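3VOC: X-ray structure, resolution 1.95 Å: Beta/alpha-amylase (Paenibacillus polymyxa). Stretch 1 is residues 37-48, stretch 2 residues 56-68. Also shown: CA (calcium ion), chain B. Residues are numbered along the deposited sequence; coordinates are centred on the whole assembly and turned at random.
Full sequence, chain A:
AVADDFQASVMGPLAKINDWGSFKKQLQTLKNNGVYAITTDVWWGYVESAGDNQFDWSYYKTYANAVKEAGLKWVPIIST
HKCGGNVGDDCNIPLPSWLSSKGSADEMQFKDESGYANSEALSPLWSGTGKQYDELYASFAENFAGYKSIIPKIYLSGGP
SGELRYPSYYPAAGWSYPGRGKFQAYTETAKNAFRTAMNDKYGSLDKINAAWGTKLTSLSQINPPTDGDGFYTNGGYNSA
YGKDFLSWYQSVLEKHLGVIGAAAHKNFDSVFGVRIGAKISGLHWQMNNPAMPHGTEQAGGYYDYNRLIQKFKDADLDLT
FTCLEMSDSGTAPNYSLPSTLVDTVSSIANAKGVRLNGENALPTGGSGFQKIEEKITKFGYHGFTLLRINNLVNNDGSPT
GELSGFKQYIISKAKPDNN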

# COMPACT_ATOMS: atom_id res chain seq x y z
N ALA A 37 -8.19 -18.06 3.04
CA ALA A 37 -8.41 -16.95 3.97
C ALA A 37 -9.21 -15.81 3.37
O ALA A 37 -9.33 -15.70 2.14
N ILE A 38 -9.77 -14.99 4.25
CA ILE A 38 -10.38 -13.73 3.87
C ILE A 38 -9.46 -12.60 4.33
O ILE A 38 -9.06 -12.58 5.51
N THR A 39 -9.10 -11.70 3.41
CA THR A 39 -8.34 -10.49 3.79
C THR A 39 -9.31 -9.31 4.01
O THR A 39 -10.32 -9.17 3.31
N THR A 40 -8.99 -8.46 4.99
CA THR A 40 -9.98 -7.51 5.49
C THR A 40 -9.33 -6.20 5.88
O THR A 40 -8.45 -6.18 6.74
N ASP A 41 -9.76 -5.10 5.26
CA ASP A 41 -9.42 -3.78 5.78
C ASP A 41 -10.01 -3.61 7.18
O ASP A 41 -11.23 -3.65 7.36
N VAL A 42 -9.12 -3.48 8.17
CA VAL A 42 -9.53 -3.18 9.56
C VAL A 42 -9.33 -1.68 9.70
O VAL A 42 -8.21 -1.20 9.97
N TRP A 43 -10.41 -0.94 9.43
CA TRP A 43 -10.32 0.53 9.29
C TRP A 43 -10.00 1.24 10.62
O TRP A 43 -10.73 1.11 11.60
N TRP A 44 -8.92 2.02 10.63
CA TRP A 44 -8.61 2.84 11.81
C TRP A 44 -9.82 3.67 12.26
O TRP A 44 -10.12 3.76 13.47
N GLY A 45 -10.53 4.24 11.28
CA GLY A 45 -11.70 5.09 11.51
C GLY A 45 -12.85 4.36 12.19
O GLY A 45 -13.69 5.00 12.82
N TYR A 46 -12.88 3.03 12.06
CA TYR A 46 -13.88 2.20 12.72
C TYR A 46 -13.51 1.84 14.14
O TYR A 46 -14.41 1.61 14.97
N VAL A 47 -12.22 1.71 14.43
CA VAL A 47 -11.81 1.05 15.66
C VAL A 47 -11.23 1.97 16.73
O VAL A 47 -11.08 1.56 17.86
N GLU A 48 -10.88 3.20 16.36
CA GLU A 48 -10.40 4.18 17.34
C GLU A 48 -11.05 5.54 17.04
O GLU A 48 -10.38 6.57 17.03
N ASP A 56 -12.97 0.47 19.70
CA ASP A 56 -14.18 -0.33 19.52
C ASP A 56 -13.84 -1.41 18.49
O ASP A 56 -13.80 -1.13 17.29
N TRP A 57 -13.56 -2.61 18.99
CA TRP A 57 -13.21 -3.73 18.12
C TRP A 57 -14.40 -4.65 17.85
O TRP A 57 -14.23 -5.67 17.17
N SER A 58 -15.59 -4.31 18.36
CA SER A 58 -16.71 -5.28 18.38
C SER A 58 -17.14 -5.73 16.98
O SER A 58 -17.36 -6.91 16.74
N TYR A 59 -17.23 -4.80 16.04
CA TYR A 59 -17.55 -5.17 14.66
C TYR A 59 -16.54 -6.16 14.06
O TYR A 59 -16.92 -7.11 13.37
N TYR A 60 -15.26 -5.95 14.31
CA TYR A 60 -14.26 -6.85 13.75
C TYR A 60 -14.17 -8.19 14.47
O TYR A 60 -13.78 -9.18 13.87
N LYS A 61 -14.55 -8.22 15.74
CA LYS A 61 -14.67 -9.50 16.44
C LYS A 61 -15.83 -10.29 15.82
O LYS A 61 -15.70 -11.48 15.54
N THR A 62 -16.94 -9.61 15.54
CA THR A 62 -18.06 -10.26 14.83
C THR A 62 -17.63 -10.77 13.45
O THR A 62 -17.97 -11.90 13.06
N TYR A 63 -16.95 -9.91 12.70
CA TYR A 63 -16.43 -10.26 11.38
C TYR A 63 -15.53 -11.49 11.49
O TYR A 63 -15.75 -12.49 10.79
N ALA A 64 -14.55 -11.43 12.39
CA ALA A 64 -13.63 -12.54 12.57
C ALA A 64 -14.34 -13.82 13.00
O ALA A 64 -14.00 -14.91 12.53
N ASN A 65 -15.33 -13.68 13.89
CA ASN A 65 -16.17 -14.82 14.29
C ASN A 65 -16.86 -15.50 13.12
O ASN A 65 -16.89 -16.72 13.04
N ALA A 66 -17.44 -14.70 12.21
CA ALA A 66 -18.10 -15.24 11.01
C ALA A 66 -17.10 -16.01 10.12
O ALA A 66 -17.37 -17.13 9.65
N VAL A 67 -15.93 -15.41 9.92
CA VAL A 67 -14.87 -16.02 9.10
C VAL A 67 -14.44 -17.36 9.73
O VAL A 67 -14.37 -18.38 9.04
N LYS A 68 -14.19 -17.35 11.04
CA LYS A 68 -13.83 -18.55 11.80
C LYS A 68 -14.89 -19.65 11.71
O LYS A 68 -14.58 -20.82 11.48

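A β-strand and the α-helix that follows it pack nearly antiparallel through a buried layer of aliphatic and aromatic side chains, pinned by three hydrogen bonds at and just beyond the strand's C-terminal end. The axes of strand 37-43 and helix 58-68 run at 163° and approach to 9.9 Å, a gap that side chains of both elements fill.

Tyr-60 is the centrepiece, with the largest area covered by the other stretch. In its m rotamer the ring presents one face to Val-42 (t), whose CG1 sits 3.8 Å from the Tyr-60 ring centroid in a CH-pi contact. Thr-40 CG2 and Val-47 CG1 meet the ring's edge, the latter 3.5 Å from Tyr-60 CD2. A tyrosine suits this place because its apolar ring packs against Val-42, Thr-40 and Val-47 while its hydroxyl reaches polar backbone: Trp-43 N donates to Tyr-60 OH at 3.0 Å with nearly linear geometry, and Tyr-60 OH makes a weak hydrogen bond to Asp-41 O at 2.8 Å.

Further along the helix, Tyr-63 (chi1 t) also points toward the strand. The methyl of Thr-40 (chi1 m), CG2, lies over the face of Tyr-63, 3.8 Å from that ring's centroid, while Thr-40 OG1 is 3.1 Å from Tyr-63 OH; the compact, two-natured threonine thus offers a methyl to the ring and a hydroxyl near the phenol. Ile-38, with both chi angles m, closes this end: Ile-38 CG2 lies 3.8 Å from Tyr-63 OH, and Ile-38 CG1 is 4.2 Å from Val-67 CG2, branched side chains filling the space between the backbones.

At the other end, the short helix 44-47 brings Tyr-46 and Val-47 toward stretch 2. Val-47 (m) places CB over the six-membered ring of Trp-57 (m), 3.9 Å from its centroid, while Val-42 CG1 meets that ring's edge, 3.7 Å from Trp-57 CZ3; the broad indole gives the two valines an apolar face and edge to pack on. Tyr-46 (m) directs its edge toward the face of Tyr-59 (t), with ring centroids 5.8 Å apart and planes at 82°. Backbone joins the stretches here too, Asp-56 N donating to Val-47 O at 2.9 Å.

The CA-to-CB bond of Asp-56 (t) points sideways, and its carboxylate caps the helix: Asp-56 OD1 accepts from Ser-58 N at 3.2 Å and from Ser-58 OG at 2.8 Å. Glu-48, which makes no contact with stretch 2, accepts from Trp-44 NE1 through OE1 at 2.7 Å. Glu-48 OE2 binds the calcium ion CA at 2.4 Å, and water 1, another calcium ligand, donates a hydrogen bond to Glu-48 OE1, its O 2.6 Å from that atom.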

# COMPACT_ATOMS: atom_id res chain seq x y z
CB ALA A 37 -7.09 -16.43 4.50
CB ILE A 38 -11.78 -13.54 4.51
CG1 ILE A 38 -12.74 -14.69 4.13
CG2 ILE A 38 -12.36 -12.14 4.18
CD1 ILE A 38 -13.05 -14.81 2.61
CB THR A 39 -7.23 -10.09 2.79
OG1 THR A 39 -7.82 -9.50 1.63
CG2 THR A 39 -6.39 -11.33 2.36
CB THR A 40 -10.68 -8.06 6.76
OG1 THR A 40 -11.30 -9.32 6.46
CG2 THR A 40 -11.75 -7.07 7.30
CB ASP A 41 -9.95 -2.67 4.89
CG ASP A 41 -9.01 -2.35 3.74
OD1 ASP A 41 -7.81 -2.15 3.97
OD2 ASP A 41 -9.50 -2.29 2.60
CB VAL A 42 -8.75 -4.03 10.59
CG1 VAL A 42 -9.20 -3.75 12.02
CG2 VAL A 42 -8.90 -5.53 10.26
CB TRP A 43 -11.62 1.10 8.71
CG TRP A 43 -11.87 0.66 7.31
CD1 TRP A 43 -12.79 -0.25 6.88
CD2 TRP A 43 -11.16 1.09 6.14
NE1 TRP A 43 -12.71 -0.41 5.52
CE2 TRP A 43 -11.71 0.40 5.04
CE3 TRP A 43 -10.11 1.99 5.92
CZ2 TRP A 43 -11.25 0.57 3.72
CZ3 TRP A 43 -9.64 2.17 4.60
CH2 TRP A 43 -10.22 1.46 3.52
CB TRP A 44 -7.42 3.75 11.52
CG TRP A 44 -6.73 4.27 12.77
CD1 TRP A 44 -6.97 3.88 14.08
CD2 TRP A 44 -5.66 5.21 12.82
NE1 TRP A 44 -6.12 4.55 14.92
CE2 TRP A 44 -5.31 5.37 14.18
CE3 TRP A 44 -4.96 5.95 11.84
CZ2 TRP A 44 -4.29 6.24 14.59
CZ3 TRP A 44 -3.94 6.79 12.24
CH2 TRP A 44 -3.62 6.94 13.61
CB TYR A 46 -14.07 0.87 11.97
CG TYR A 46 -14.97 0.89 10.76
CD1 TYR A 46 -15.36 2.08 10.15
CD2 TYR A 46 -15.40 -0.32 10.18
CE1 TYR A 46 -16.18 2.08 9.01
CE2 TYR A 46 -16.23 -0.32 9.04
CZ TYR A 46 -16.60 0.88 8.46
OH TYR A 46 -17.39 0.89 7.33
CB VAL A 47 -10.82 -0.14 15.40
CG1 VAL A 47 -11.43 -1.14 14.43
CG2 VAL A 47 -9.46 0.37 14.87
CB GLU A 48 -8.86 4.25 17.33
CG GLU A 48 -8.22 4.88 18.58
CD GLU A 48 -6.70 4.96 18.52
OE1 GLU A 48 -6.07 4.30 17.65
OE2 GLU A 48 -6.11 5.70 19.35
CB ASP A 56 -15.33 0.55 19.02
CG ASP A 56 -16.66 -0.23 18.92
OD1 ASP A 56 -16.69 -1.45 19.15
OD2 ASP A 56 -17.68 0.41 18.60
CB TRP A 57 -12.07 -4.55 18.74
CG TRP A 57 -10.77 -3.80 18.85
CD1 TRP A 57 -10.22 -3.27 19.99
CD2 TRP A 57 -9.86 -3.48 17.79
NE1 TRP A 57 -9.02 -2.67 19.70
CE2 TRP A 57 -8.77 -2.78 18.36
CE3 TRP A 57 -9.84 -3.75 16.41
CZ2 TRP A 57 -7.69 -2.33 17.60
CZ3 TRP A 57 -8.77 -3.30 15.66
CH2 TRP A 57 -7.71 -2.59 16.25
CB SER A 58 -17.92 -4.77 19.18
OG SER A 58 -18.42 -3.55 18.64
CB TYR A 59 -17.69 -3.92 13.79
CG TYR A 59 -17.74 -4.20 12.30
CD1 TYR A 59 -18.93 -4.61 11.69
CD2 TYR A 59 -16.61 -4.02 11.50
CE1 TYR A 59 -18.98 -4.86 10.32
CE2 TYR A 59 -16.66 -4.25 10.12
CZ TYR A 59 -17.85 -4.67 9.54
OH TYR A 59 -17.90 -4.91 8.18
CB TYR A 60 -12.89 -6.17 13.62
CG TYR A 60 -12.89 -5.20 12.47
CD1 TYR A 60 -12.96 -5.66 11.16
CD2 TYR A 60 -12.86 -3.81 12.70
CE1 TYR A 60 -12.98 -4.77 10.09
CE2 TYR A 60 -12.87 -2.89 11.62
CZ TYR A 60 -12.93 -3.39 10.32
OH TYR A 60 -12.95 -2.55 9.23
CB LYS A 61 -14.85 -9.30 17.94
CG LYS A 61 -13.53 -9.04 18.68
CD LYS A 61 -13.76 -8.49 20.08
CE LYS A 61 -12.43 -8.36 20.86
NZ LYS A 61 -12.53 -7.36 22.00
CB THR A 62 -19.25 -9.29 14.68
OG1 THR A 62 -19.63 -8.82 15.98
CG2 THR A 62 -20.44 -9.99 14.03
CB TYR A 63 -15.66 -9.06 10.85
CG TYR A 63 -15.29 -9.08 9.39
CD1 TYR A 63 -15.66 -8.02 8.56
CD2 TYR A 63 -14.54 -10.13 8.84
CE1 TYR A 63 -15.29 -8.00 7.21
CE2 TYR A 63 -14.17 -10.12 7.47
CZ TYR A 63 -14.55 -9.05 6.68
OH TYR A 63 -14.18 -9.00 5.34
CB ALA A 64 -12.50 -12.18 13.56
CB ASN A 65 -17.23 -14.39 15.31
CG ASN A 65 -16.66 -14.16 16.69
OD1 ASN A 65 -15.51 -14.51 16.96
ND2 ASN A 65 -17.46 -13.56 17.58
CB ALA A 66 -18.80 -14.12 10.22
CB VAL A 67 -13.68 -15.04 8.86
CG1 VAL A 67 -12.46 -15.76 8.24
CG2 VAL A 67 -14.12 -13.88 7.96
CB LYS A 68 -13.64 -18.19 13.28
CG LYS A 68 -13.28 -19.38 14.15
CD LYS A 68 -13.13 -18.96 15.59
CE LYS A 68 -12.74 -20.16 16.43
NZ LYS A 68 -13.93 -21.02 16.74
CA CA B . -3.87 6.15 19.90
O HOH W 1 -3.58 4.38 18.40